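Local coordinates for protein putative Glycosidase (Bacteroides thetaiotaomicron, PDB 3R67) that is of unknown function but is a putative glycosidase, probably folded as a five-bladed beta-propeller like other members of its clan, at residues T275-N280 and L301-Y306; A87-D90 and H94-R97; I77-S82 and W139-A144; V209-S214 and E221-E226; V124-T127 and L131-M134. All blocks are in the same frame, centred on the assembly; numbering follows the deposited sequence.

Interaction 1. Residues T275-N280 and L301-Y306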
# COMPACT_ATOMS: atom_id res chain seq x y z
N THR A 275 4.63 22.92 10.14
CA THR A 275 3.94 24.04 9.48
C THR A 275 4.43 24.23 7.99
O THR A 275 3.73 24.88 7.22
CB THR A 275 4.16 25.33 10.31
OG1 THR A 275 3.33 26.37 9.83
CG2 THR A 275 5.60 25.82 10.33
N LEU A 276 5.58 23.63 7.59
CA LEU A 276 6.13 23.71 6.22
C LEU A 276 5.31 22.87 5.25
O LEU A 276 5.40 23.05 4.04
CB LEU A 276 7.59 23.23 6.18
CG LEU A 276 8.62 24.17 6.83
CD1 LEU A 276 9.92 23.48 7.05
CD2 LEU A 276 8.80 25.43 6.05
N TYR A 277 4.54 21.93 5.77
CA TYR A 277 3.71 21.03 4.98
C TYR A 277 2.24 21.25 5.37
O TYR A 277 1.95 21.69 6.48
CB TYR A 277 4.16 19.56 5.17
CG TYR A 277 5.63 19.43 4.85
CD1 TYR A 277 6.07 19.45 3.52
CD2 TYR A 277 6.60 19.44 5.86
CE1 TYR A 277 7.43 19.48 3.21
CE2 TYR A 277 7.95 19.45 5.56
CZ TYR A 277 8.37 19.47 4.24
OH TYR A 277 9.70 19.45 3.92
N THR A 278 1.32 21.00 4.43
CA THR A 278 -0.10 21.20 4.63
C THR A 278 -0.60 20.33 5.78
O THR A 278 -0.22 19.16 5.91
CB THR A 278 -0.85 20.87 3.32
OG1 THR A 278 -0.41 21.78 2.31
CG2 THR A 278 -2.37 21.00 3.45
N ALA A 279 -1.43 20.93 6.65
CA ALA A 279 -2.06 20.23 7.75
C ALA A 279 -2.94 19.10 7.22
O ALA A 279 -3.63 19.27 6.20
CB ALA A 279 -2.88 21.19 8.60
N ASN A 280 -2.84 17.92 7.85
CA ASN A 280 -3.61 16.70 7.55
C ASN A 280 -3.22 16.10 6.18
O ASN A 280 -3.78 15.09 5.82
CB ASN A 280 -5.12 16.97 7.58
CG ASN A 280 -5.58 17.53 8.91
OD1 ASN A 280 -5.18 17.08 9.99
ND2 ASN A 280 -6.37 18.57 8.84
N LEU A 301 14.25 9.84 7.40
CA LEU A 301 14.21 11.18 6.82
C LEU A 301 13.44 12.11 7.74
O LEU A 301 12.39 11.73 8.25
CB LEU A 301 13.59 11.18 5.41
CG LEU A 301 14.23 10.31 4.29
CD1 LEU A 301 13.53 10.59 2.95
CD2 LEU A 301 15.75 10.58 4.13
N ASP A 302 13.96 13.33 7.98
CA ASP A 302 13.33 14.32 8.85
C ASP A 302 12.40 15.24 8.03
O ASP A 302 11.56 15.96 8.59
CB ASP A 302 14.39 15.13 9.61
CG ASP A 302 15.13 14.26 10.64
OD1 ASP A 302 14.60 13.17 10.98
OD2 ASP A 302 16.21 14.69 11.12
N LYS A 303 12.52 15.15 6.70
CA LYS A 303 11.72 15.85 5.70
C LYS A 303 11.21 14.86 4.69
O LYS A 303 11.92 13.89 4.38
CB LYS A 303 12.50 16.99 5.00
CG LYS A 303 12.66 18.24 5.83
CD LYS A 303 13.35 19.33 5.03
CE LYS A 303 12.97 20.74 5.48
NZ LYS A 303 13.29 20.99 6.90
N PRO A 304 9.99 15.04 4.16
CA PRO A 304 9.47 14.07 3.18
C PRO A 304 10.23 14.12 1.85
O PRO A 304 10.70 15.20 1.47
CB PRO A 304 8.02 14.49 2.99
CG PRO A 304 7.96 15.92 3.41
CD PRO A 304 9.00 16.10 4.45
N PHE A 305 10.36 12.97 1.14
CA PHE A 305 11.04 12.93 -0.16
C PHE A 305 10.04 13.19 -1.29
O PHE A 305 10.44 13.54 -2.39
CB PHE A 305 11.77 11.59 -0.39
CG PHE A 305 10.88 10.41 -0.74
CD1 PHE A 305 10.26 9.67 0.26
CD2 PHE A 305 10.73 10.00 -2.05
CE1 PHE A 305 9.46 8.57 -0.06
CE2 PHE A 305 9.92 8.90 -2.38
CZ PHE A 305 9.29 8.19 -1.37
N TYR A 306 8.75 12.97 -1.02
CA TYR A 306 7.69 13.13 -2.00
C TYR A 306 6.51 13.84 -1.35
O TYR A 306 6.11 13.49 -0.25
CB TYR A 306 7.31 11.75 -2.53
CG TYR A 306 6.82 11.82 -3.95
CD1 TYR A 306 7.71 11.97 -5.01
CD2 TYR A 306 5.46 11.72 -4.25
CE1 TYR A 306 7.27 12.07 -6.33
CE2 TYR A 306 5.01 11.79 -5.57
CZ TYR A 306 5.91 11.96 -6.60
OH TYR A 306 5.47 12.01 -7.90

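Interaction 2. Residues A87-D90 and H94-R97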
# COMPACT_ATOMS: atom_id res chain seq x y z
N ALA A 87 -4.95 -2.76 -14.08
CA ALA A 87 -4.33 -1.93 -15.12
C ALA A 87 -2.99 -2.53 -15.45
O ALA A 87 -2.29 -2.97 -14.56
CB ALA A 87 -4.21 -0.48 -14.67
N TYR A 88 -2.66 -2.63 -16.74
CA TYR A 88 -1.41 -3.28 -17.16
C TYR A 88 -0.67 -2.38 -18.15
O TYR A 88 -1.29 -1.68 -18.97
CB TYR A 88 -1.69 -4.68 -17.77
CG TYR A 88 -2.71 -4.68 -18.90
CD1 TYR A 88 -4.08 -4.67 -18.64
CD2 TYR A 88 -2.29 -4.73 -20.23
CE1 TYR A 88 -5.01 -4.67 -19.68
CE2 TYR A 88 -3.22 -4.73 -21.28
CZ TYR A 88 -4.57 -4.72 -21.00
OH TYR A 88 -5.48 -4.71 -22.04
N SER A 89 0.67 -2.41 -18.07
CA SER A 89 1.57 -1.60 -18.89
C SER A 89 2.82 -2.34 -19.29
O SER A 89 3.40 -3.04 -18.47
CB SER A 89 1.98 -0.33 -18.13
OG SER A 89 2.85 0.49 -18.90
N ASP A 90 3.30 -2.08 -20.50
CA ASP A 90 4.56 -2.61 -21.00
C ASP A 90 5.74 -1.77 -20.53
O ASP A 90 6.83 -2.33 -20.35
CB ASP A 90 4.55 -2.67 -22.55
CG ASP A 90 3.57 -3.68 -23.12
OD1 ASP A 90 3.47 -4.80 -22.58
OD2 ASP A 90 2.99 -3.41 -24.18
N HIS A 94 2.33 4.03 -19.53
CA HIS A 94 1.03 4.02 -20.21
C HIS A 94 0.31 2.71 -19.90
O HIS A 94 0.83 1.63 -20.15
CB HIS A 94 1.16 4.23 -21.72
CG HIS A 94 -0.19 4.20 -22.38
ND1 HIS A 94 -1.04 5.30 -22.35
CD2 HIS A 94 -0.81 3.19 -23.02
CE1 HIS A 94 -2.14 4.92 -22.97
NE2 HIS A 94 -2.05 3.66 -23.40
N PHE A 95 -0.90 2.83 -19.38
CA PHE A 95 -1.68 1.70 -18.92
C PHE A 95 -2.97 1.49 -19.65
O PHE A 95 -3.63 2.46 -20.05
CB PHE A 95 -2.02 1.92 -17.42
CG PHE A 95 -0.85 1.64 -16.51
CD1 PHE A 95 0.15 2.60 -16.31
CD2 PHE A 95 -0.74 0.42 -15.86
CE1 PHE A 95 1.25 2.31 -15.50
CE2 PHE A 95 0.36 0.14 -15.04
CZ PHE A 95 1.35 1.09 -14.86
N ASN A 96 -3.34 0.21 -19.80
CA ASN A 96 -4.64 -0.27 -20.30
C ASN A 96 -5.37 -0.86 -19.12
O ASN A 96 -4.72 -1.18 -18.12
CB ASN A 96 -4.52 -1.24 -21.46
CG ASN A 96 -4.16 -0.56 -22.75
OD1 ASN A 96 -4.90 0.29 -23.26
ND2 ASN A 96 -3.05 -0.97 -23.32
N ARG A 97 -6.69 -0.94 -19.18
CA ARG A 97 -7.47 -1.38 -18.02
C ARG A 97 -8.54 -2.39 -18.37
O ARG A 97 -9.19 -2.31 -19.42
CB ARG A 97 -8.16 -0.16 -17.38
CG ARG A 97 -7.20 0.82 -16.69
CD ARG A 97 -7.75 2.25 -16.65
NE ARG A 97 -8.95 2.38 -15.82
CZ ARG A 97 -9.57 3.53 -15.62
NH1 ARG A 97 -9.16 4.64 -16.21
NH2 ARG A 97 -10.64 3.58 -14.83
O HOH W 1 -0.78 -2.11 -21.74
O HOH W 2 -8.10 -4.52 -21.83
O HOH W 3 1.46 -0.25 -22.38

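Interaction 3. Residues I77-S82 and W139-A144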
# COMPACT_ATOMS: atom_id res chain seq x y z
N ILE A 77 -20.90 12.55 0.19
CA ILE A 77 -20.30 12.21 1.49
C ILE A 77 -20.50 10.71 1.80
O ILE A 77 -19.57 10.07 2.31
CB ILE A 77 -20.97 13.14 2.60
CG1 ILE A 77 -20.54 14.63 2.41
CG2 ILE A 77 -20.72 12.69 4.06
CD1 ILE A 77 -18.94 14.93 2.42
N GLY A 78 -21.70 10.19 1.48
CA GLY A 78 -22.12 8.81 1.69
C GLY A 78 -21.10 7.73 1.33
O GLY A 78 -20.57 7.74 0.22
N SER A 79 -20.83 6.82 2.30
CA SER A 79 -19.89 5.68 2.22
C SER A 79 -20.20 4.78 1.04
O SER A 79 -21.37 4.57 0.71
CB SER A 79 -19.93 4.86 3.51
OG SER A 79 -19.32 5.57 4.57
N ARG A 80 -19.13 4.28 0.40
CA ARG A 80 -19.11 3.48 -0.83
C ARG A 80 -18.34 2.13 -0.59
O ARG A 80 -17.89 1.88 0.52
CB ARG A 80 -18.45 4.33 -1.94
CG ARG A 80 -19.22 5.66 -2.22
CD ARG A 80 -18.43 6.69 -3.02
NE ARG A 80 -19.09 8.00 -3.11
CZ ARG A 80 -19.89 8.39 -4.10
NH1 ARG A 80 -20.13 7.60 -5.13
NH2 ARG A 80 -20.44 9.60 -4.08
N THR A 81 -18.26 1.24 -1.62
CA THR A 81 -17.59 -0.08 -1.57
C THR A 81 -16.30 -0.03 -2.38
O THR A 81 -16.28 0.49 -3.50
CB THR A 81 -18.55 -1.17 -2.11
OG1 THR A 81 -19.71 -1.21 -1.29
CG2 THR A 81 -17.93 -2.57 -2.13
N SER A 82 -15.22 -0.58 -1.82
CA SER A 82 -13.94 -0.66 -2.51
C SER A 82 -13.76 -2.04 -3.15
O SER A 82 -14.04 -3.07 -2.54
CB SER A 82 -12.78 -0.35 -1.57
OG SER A 82 -12.85 1.00 -1.15
N TRP A 139 -13.04 -4.14 5.09
CA TRP A 139 -13.79 -3.07 5.76
C TRP A 139 -15.29 -3.38 5.73
O TRP A 139 -15.89 -3.46 4.66
CB TRP A 139 -13.46 -1.71 5.09
CG TRP A 139 -14.15 -0.50 5.65
CD1 TRP A 139 -14.83 0.45 4.95
CD2 TRP A 139 -14.21 -0.09 7.03
NE1 TRP A 139 -15.25 1.45 5.78
CE2 TRP A 139 -14.88 1.15 7.07
CE3 TRP A 139 -13.69 -0.60 8.23
CZ2 TRP A 139 -15.09 1.86 8.26
CZ3 TRP A 139 -13.88 0.10 9.40
CH2 TRP A 139 -14.58 1.31 9.41
N ASN A 140 -15.87 -3.60 6.91
CA ASN A 140 -17.30 -3.92 7.05
C ASN A 140 -18.05 -2.77 7.76
O ASN A 140 -19.18 -2.94 8.20
CB ASN A 140 -17.49 -5.25 7.81
CG ASN A 140 -16.98 -5.28 9.23
OD1 ASN A 140 -16.43 -4.30 9.75
ND2 ASN A 140 -17.14 -6.41 9.90
N ARG A 141 -17.37 -1.60 7.87
CA ARG A 141 -17.79 -0.32 8.48
C ARG A 141 -17.82 -0.43 10.03
O ARG A 141 -18.15 0.56 10.71
CB ARG A 141 -19.14 0.20 7.95
CG ARG A 141 -19.10 0.43 6.46
CD ARG A 141 -20.30 1.12 5.89
NE ARG A 141 -20.15 1.15 4.44
CZ ARG A 141 -21.14 1.30 3.56
NH1 ARG A 141 -22.40 1.38 3.98
NH2 ARG A 141 -20.89 1.29 2.26
N LYS A 142 -17.42 -1.60 10.58
CA LYS A 142 -17.33 -1.86 12.01
C LYS A 142 -15.86 -1.98 12.40
O LYS A 142 -15.39 -1.28 13.31
CB LYS A 142 -18.14 -3.10 12.41
CG LYS A 142 -19.65 -2.88 12.29
CD LYS A 142 -20.47 -4.15 12.47
CE LYS A 142 -21.93 -3.88 12.80
NZ LYS A 142 -22.68 -3.14 11.74
N GLN A 143 -15.11 -2.81 11.68
CA GLN A 143 -13.69 -2.96 11.97
C GLN A 143 -12.87 -3.17 10.68
O GLN A 143 -13.32 -3.84 9.75
CB GLN A 143 -13.47 -4.12 12.93
CG GLN A 143 -12.06 -4.17 13.49
CD GLN A 143 -11.82 -5.49 14.06
OE1 GLN A 143 -10.88 -6.16 13.64
NE2 GLN A 143 -12.68 -5.90 14.99
N ALA A 144 -11.66 -2.58 10.66
CA ALA A 144 -10.66 -2.70 9.60
C ALA A 144 -9.70 -3.80 9.99
O ALA A 144 -9.13 -3.76 11.07
CB ALA A 144 -9.93 -1.37 9.37
O HOH W 4 -17.28 2.25 3.23

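Interaction 4. Residues V209-S214 and E221-E226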
# COMPACT_ATOMS: atom_id res chain seq x y z
N VAL A 209 4.39 1.77 13.43
CA VAL A 209 4.83 0.64 12.61
C VAL A 209 5.25 -0.49 13.55
O VAL A 209 6.08 -0.30 14.43
CB VAL A 209 5.95 1.03 11.61
CG1 VAL A 209 6.42 -0.17 10.81
CG2 VAL A 209 5.51 2.16 10.68
N ASN A 210 4.64 -1.66 13.33
CA ASN A 210 4.99 -2.89 14.03
C ASN A 210 5.68 -3.81 13.03
O ASN A 210 5.56 -3.59 11.83
CB ASN A 210 3.74 -3.54 14.68
CG ASN A 210 3.96 -4.90 15.34
OD1 ASN A 210 3.47 -5.92 14.88
ND2 ASN A 210 4.79 -4.95 16.36
N VAL A 211 6.41 -4.82 13.51
CA VAL A 211 7.06 -5.81 12.65
C VAL A 211 6.41 -7.15 12.96
O VAL A 211 6.26 -7.51 14.12
CB VAL A 211 8.61 -5.84 12.79
CG1 VAL A 211 9.22 -6.98 11.96
CG2 VAL A 211 9.23 -4.50 12.42
N ALA A 212 5.97 -7.85 11.91
CA ALA A 212 5.38 -9.18 12.04
C ALA A 212 6.19 -10.18 11.24
O ALA A 212 6.84 -9.79 10.26
CB ALA A 212 3.93 -9.16 11.57
N THR A 213 6.16 -11.46 11.65
CA THR A 213 6.89 -12.52 10.94
C THR A 213 5.93 -13.67 10.58
O THR A 213 4.86 -13.81 11.18
CB THR A 213 8.09 -13.04 11.76
OG1 THR A 213 7.65 -13.75 12.91
CG2 THR A 213 9.07 -11.94 12.14
N SER A 214 6.33 -14.48 9.59
CA SER A 214 5.55 -15.63 9.11
C SER A 214 6.47 -16.72 8.58
O SER A 214 7.59 -16.43 8.16
CB SER A 214 4.59 -15.19 8.00
OG SER A 214 3.72 -16.23 7.59
N GLU A 221 2.53 -13.17 12.65
CA GLU A 221 2.62 -13.01 14.09
C GLU A 221 3.25 -11.64 14.47
O GLU A 221 4.46 -11.48 14.32
CB GLU A 221 3.44 -14.17 14.67
CG GLU A 221 3.53 -14.17 16.18
CD GLU A 221 4.45 -15.23 16.73
OE1 GLU A 221 5.69 -15.02 16.69
OE2 GLU A 221 3.95 -16.26 17.22
N PRO A 222 2.44 -10.67 14.97
CA PRO A 222 3.02 -9.37 15.40
C PRO A 222 4.04 -9.54 16.52
O PRO A 222 3.81 -10.31 17.46
CB PRO A 222 1.80 -8.58 15.90
CG PRO A 222 0.62 -9.24 15.26
CD PRO A 222 0.98 -10.70 15.20
N MSE A 223 5.18 -8.82 16.42
CA MSE A 223 6.21 -8.92 17.46
C MSE A 223 5.82 -8.07 18.64
O MSE A 223 5.34 -6.95 18.47
CB MSE A 223 7.58 -8.52 16.93
CG MSE A 223 8.11 -9.53 15.89
SE MSE A 223 9.85 -9.09 15.23
CE MSE A 223 10.85 -9.31 16.89
N LEU A 224 5.96 -8.65 19.86
CA LEU A 224 5.55 -8.01 21.10
C LEU A 224 6.73 -7.67 21.99
O LEU A 224 7.77 -8.33 21.91
CB LEU A 224 4.58 -8.93 21.87
CG LEU A 224 3.34 -9.48 21.12
CD1 LEU A 224 2.54 -10.39 22.03
CD2 LEU A 224 2.43 -8.37 20.60
N ASP A 225 6.58 -6.64 22.84
CA ASP A 225 7.59 -6.25 23.82
C ASP A 225 7.42 -7.15 25.08
O ASP A 225 6.56 -8.03 25.11
CB ASP A 225 7.51 -4.74 24.16
CG ASP A 225 6.24 -4.22 24.84
OD1 ASP A 225 5.49 -5.05 25.42
OD2 ASP A 225 6.03 -2.99 24.85
N GLU A 226 8.25 -6.89 26.13
CA GLU A 226 8.29 -7.59 27.44
C GLU A 226 6.89 -7.62 28.11
O GLU A 226 6.57 -8.60 28.78
CB GLU A 226 9.32 -6.87 28.35
CG GLU A 226 9.29 -7.17 29.85
CD GLU A 226 9.68 -5.99 30.72
OE1 GLU A 226 9.68 -4.83 30.22
OE2 GLU A 226 9.91 -6.20 31.93
O HOH W 5 6.54 -12.54 15.57

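Interaction 5. Residues V124-T127 and L131-M134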
# COMPACT_ATOMS: atom_id res chain seq x y z
N VAL A 124 1.18 -5.73 -3.06
CA VAL A 124 1.46 -7.04 -3.63
C VAL A 124 2.99 -7.23 -3.76
O VAL A 124 3.73 -6.30 -4.10
CB VAL A 124 0.72 -7.26 -5.00
CG1 VAL A 124 1.14 -8.57 -5.67
CG2 VAL A 124 -0.80 -7.25 -4.81
N ALA A 125 3.44 -8.42 -3.45
CA ALA A 125 4.81 -8.89 -3.64
C ALA A 125 4.75 -10.32 -4.14
O ALA A 125 3.71 -10.96 -3.98
CB ALA A 125 5.62 -8.76 -2.37
N VAL A 126 5.80 -10.81 -4.76
CA VAL A 126 5.76 -12.16 -5.29
C VAL A 126 6.93 -12.99 -4.69
O VAL A 126 8.02 -12.47 -4.45
CB VAL A 126 5.79 -12.16 -6.86
CG1 VAL A 126 7.12 -11.65 -7.43
CG2 VAL A 126 5.43 -13.53 -7.43
N THR A 127 6.68 -14.28 -4.49
CA THR A 127 7.71 -15.22 -4.06
C THR A 127 8.59 -15.58 -5.26
O THR A 127 8.16 -15.39 -6.41
CB THR A 127 7.09 -16.48 -3.44
OG1 THR A 127 6.46 -17.26 -4.45
CG2 THR A 127 6.14 -16.17 -2.30
N LEU A 131 4.35 -17.04 -6.52
CA LEU A 131 3.13 -16.84 -5.76
C LEU A 131 3.00 -15.36 -5.37
O LEU A 131 3.85 -14.84 -4.62
CB LEU A 131 3.06 -17.73 -4.52
CG LEU A 131 1.73 -17.67 -3.74
CD1 LEU A 131 0.61 -18.33 -4.55
CD2 LEU A 131 1.87 -18.33 -2.36
N TYR A 132 1.95 -14.67 -5.88
CA TYR A 132 1.67 -13.28 -5.53
C TYR A 132 0.94 -13.24 -4.20
O TYR A 132 -0.06 -13.94 -4.02
CB TYR A 132 0.88 -12.53 -6.63
CG TYR A 132 1.67 -12.37 -7.90
CD1 TYR A 132 2.51 -11.27 -8.08
CD2 TYR A 132 1.62 -13.33 -8.90
CE1 TYR A 132 3.29 -11.14 -9.24
CE2 TYR A 132 2.41 -13.22 -10.05
CZ TYR A 132 3.22 -12.12 -10.22
OH TYR A 132 3.96 -12.01 -11.35
N VAL A 133 1.46 -12.44 -3.26
CA VAL A 133 0.88 -12.34 -1.94
C VAL A 133 0.36 -10.91 -1.78
O VAL A 133 1.12 -9.93 -1.84
CB VAL A 133 1.91 -12.74 -0.84
CG1 VAL A 133 1.30 -12.60 0.57
CG2 VAL A 133 2.41 -14.15 -1.07
N MSE A 134 -0.96 -10.80 -1.60
CA MSE A 134 -1.60 -9.51 -1.42
C MSE A 134 -2.02 -9.30 0.01
O MSE A 134 -2.64 -10.18 0.60
CB MSE A 134 -2.83 -9.39 -2.33
CG MSE A 134 -3.60 -8.05 -2.14
SE MSE A 134 -5.46 -8.13 -2.73
CE MSE A 134 -5.13 -8.30 -4.49

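Interaction 1. Residues T275-N280 and L301-Y306
Y277 lays one face of its ring on the pyrrolidine ring of P304, and the meeting can be followed outward from CB. CG lies beside the backbone N, anti to the carbonyl carbon (chi1 -55°), which directs the ring toward 301-306. The inner end of the ring is only lightly engaged, with CD1 4.0 Å from P304 CG. Further out the fit tightens: CE1 comes to 3.6 Å from P304 CG, while on the other flank CE2 lies 3.7 Å from P304 CD. The closest approach is at CZ, 3.4 Å from P304 CD. Measured to the ring centroid, P304 CG stands at 3.8 Å and 22° off the normal, a CH-pi contact displaced toward the rim. L276 CB lies over the opposite face, so the ring is flanked on both sides. Beyond the ring, OH rests against the aliphatic part of K303, 3.7 Å from CG, with CB, CD and CE at similar range as the lysine chain crosses the tyrosine at about a right angle. K303 NZ then passes L276 CD1 at 4.2 Å. The contact joins the loop between strands 258-266 and 282-289 to the one following strand 297-300, two connections at the ends of neighbouring antiparallel strands. P304 is buried and its side chain also touches F241 and C283. No hydrogen bond links the two segments, so the association rests on dispersion and on the CH-pi contact of P304 CG; CD, bonded to the proline nitrogen and probably somewhat polarised, adds the closest approach, at CZ.

Interaction 2. Residues A87-D90 and H94-R97
H94 O is gripped twice: S89 OG donates to it at 2.6 Å, and a water that also accepts from D90 N donates to it at 3.0 Å. The hydroxyl approaches from above the carbonyl plane instead of along a lone pair, and it gets there because OG points anti to the backbone N (chi1 -180°). S89 OG also accepts from G92 N within the turn, so S89 ties the turn to the chain leaving it. These bonds close the beta hairpin of strands 82-89 and 96-97, whose second arm is an outermost strand of a four-stranded antiparallel sheet. Y88 and N96 form its hydrogen-bonded pair, with N96 N to Y88 O at 2.9 Å nearly straight. Beside this pair, S89 CB sits over the centre of the F95 ring, 3.5 Å from the centroid and 8° off the normal, while A87 C meets that ring at its edge. On the face bearing Y88 and N96, N96 CB lies over the tyrosine ring, 3.5 Å from CZ, offset toward the rim; a water bridges Y88 O and N96 ND2. A87 CB touches R97 CG at 3.8 Å, and the guanidinium continues to a salt bridge with E47.

Interaction 3. Residues I77-S82 and W139-A144
The guanidinium of R141 is covered on one face by S79 CB, which stands over its centre, 3.8 Å from CZ. At the edge of the same group R80 O lies near its plane, 3.5 Å from NH2, and S79 O is a little farther from that nitrogen at 3.7 Å. Neither carbonyl is hydrogen-bonded directly to the arginine. A water links R80 O to the arginine, donating to the carbonyl at 2.8 Å and receiving a weak bond from R141 NE. The second flat group, the indole of W139, has R141 CA against one face, offset toward the rim, and A144 N in plane at its edge. R141 spans the distance with a side chain stretched out from CG to NE, and its side chain also touches P116. Its backbone has a positive phi (72°), within a tight connection between strands 132-139 and 144-151. There N140 OD1 accepts from K142 N at 3.0 Å, above the carbonyl plane, and from Q143 N at 2.8 Å, in the plane and nearly straight at 173°. The bond to K142 N makes an Asx turn, and that to Q143 N, three residues on, completes an Asx motif; N140 ND2 donates in turn to E112 O. The other partner, 77-82, is the run into strand 82-89, so the arginine reaches from one four-stranded antiparallel sheet to the loop feeding another, consistent with adjacent blades of a beta-propeller. That loop has its own fastenings: R80 turns away from the contact and donates through NH1 to D71 O, and T81 OG1 is hydrogen-bonded to P116 O.

Interaction 4. Residues V209-S214 and E221-E226
N210 meets M223 because its CG is turned anti to the backbone N (chi1 175°), bringing the amide across to the facing chain. M223 takes the other course, its CG beside the backbone N and anti to the carbonyl carbon (chi1 -68°), which lays the selenomethionine chain alongside V211, both pointing the same way, until SE reaches V211 CG1 at 3.9 Å. N210 ND2 donates to M223 O at 3.0 Å, on a lone pair in the carbonyl plane, and the acceptor lies close to the plane of the amide as well. The other amide atom, OD1, packs 3.3 Å from P222 CB while accepting from W204 NE1, and ND2 has a second acceptor in L231 O, so the amide is fixed in rotation by partners on both its polar atoms. Strands 210-214 and 221-222 form an antiparallel hairpin at the border of the large mixed sheet. E221 N to T213 O, at 2.8 Å, and T213 N to E221 O, at 3.2 Å, make its hydrogen-bonded pair; M223 N to V211 O continues the pairing past the proline. P222 faces A212 at a non-hydrogen-bonded pair, where the imino acid's missing N-H removes no bond between the two strands. On the side bearing T213 and E221 one water joins three groups: it accepts from T213 OG1 and donates to E221 O at 2.6 Å and to E221 OE1 at 2.9 Å. Thus a short second strand that contains an imino acid is held by three backbone bonds, with the N210 amide and a water joining T213 and E221 adding to them.

Interaction 5. Residues V124-T127 and L131-M134
A125 and V133 exchange both backbone bonds, V133 N to A125 O at 2.8 Å and almost straight, A125 N to V133 O longer at 3.2 Å. Each of these oxygens is also approached by a C-H donor: V133 O by V124 CA, A125 O by Y132 CA. Nearer the turn T127 N donates to L131 O at 2.9 Å, and L131 N is satisfied by a side chain, T127 OG1, at 3.0 Å. That hydroxyl oxygen sits between the backbone N and the carbonyl carbon (chi1 71°), which brings it to L131 N, and it takes a weak bond from D129 N as well. This is the closed end of the beta hairpin of strands 118-126 and 132-139, half of a four-stranded antiparallel sheet, probably one blade of a beta-propeller. V126 bonds to the backbone of I193 beyond strand 118-126; on the other edge Y132 and M134 bond to S151 and A149 of the next strand. One face carries V124, V126, Y132 and M134. There V126 CG2 sits over the centre of the Y132 ring, 3.6 Å from the centroid, with V124 CG1 at the ring's edge, 3.9 Å from CD1. The phenol, Y132 OH, is hydrogen-bonded to I58 O. V124 CG2 meets M134 CB at 3.9 Å.

The five contacts are separate, none touching another. Interactions 4 and 5 approach most closely, about 8 Å between nearest atoms, and L217, in the turn of the 209-226 hairpin, reaches the side chain of T127, linking them indirectly. Interactions 2 and 5, both hairpins, have centres 19 Å apart; both fall within the length of chain that interaction 3 closes, whereas interactions 4 and 1 follow later in sequence. Interactions 2 and 4 lie on opposite sides of the chain's centre, their centres 36 Å apart. Side chains of interactions 1, 2 and 5 come within about 4 to 5 Å of bound 1,2-ethanediol, probably a crystallisation additive.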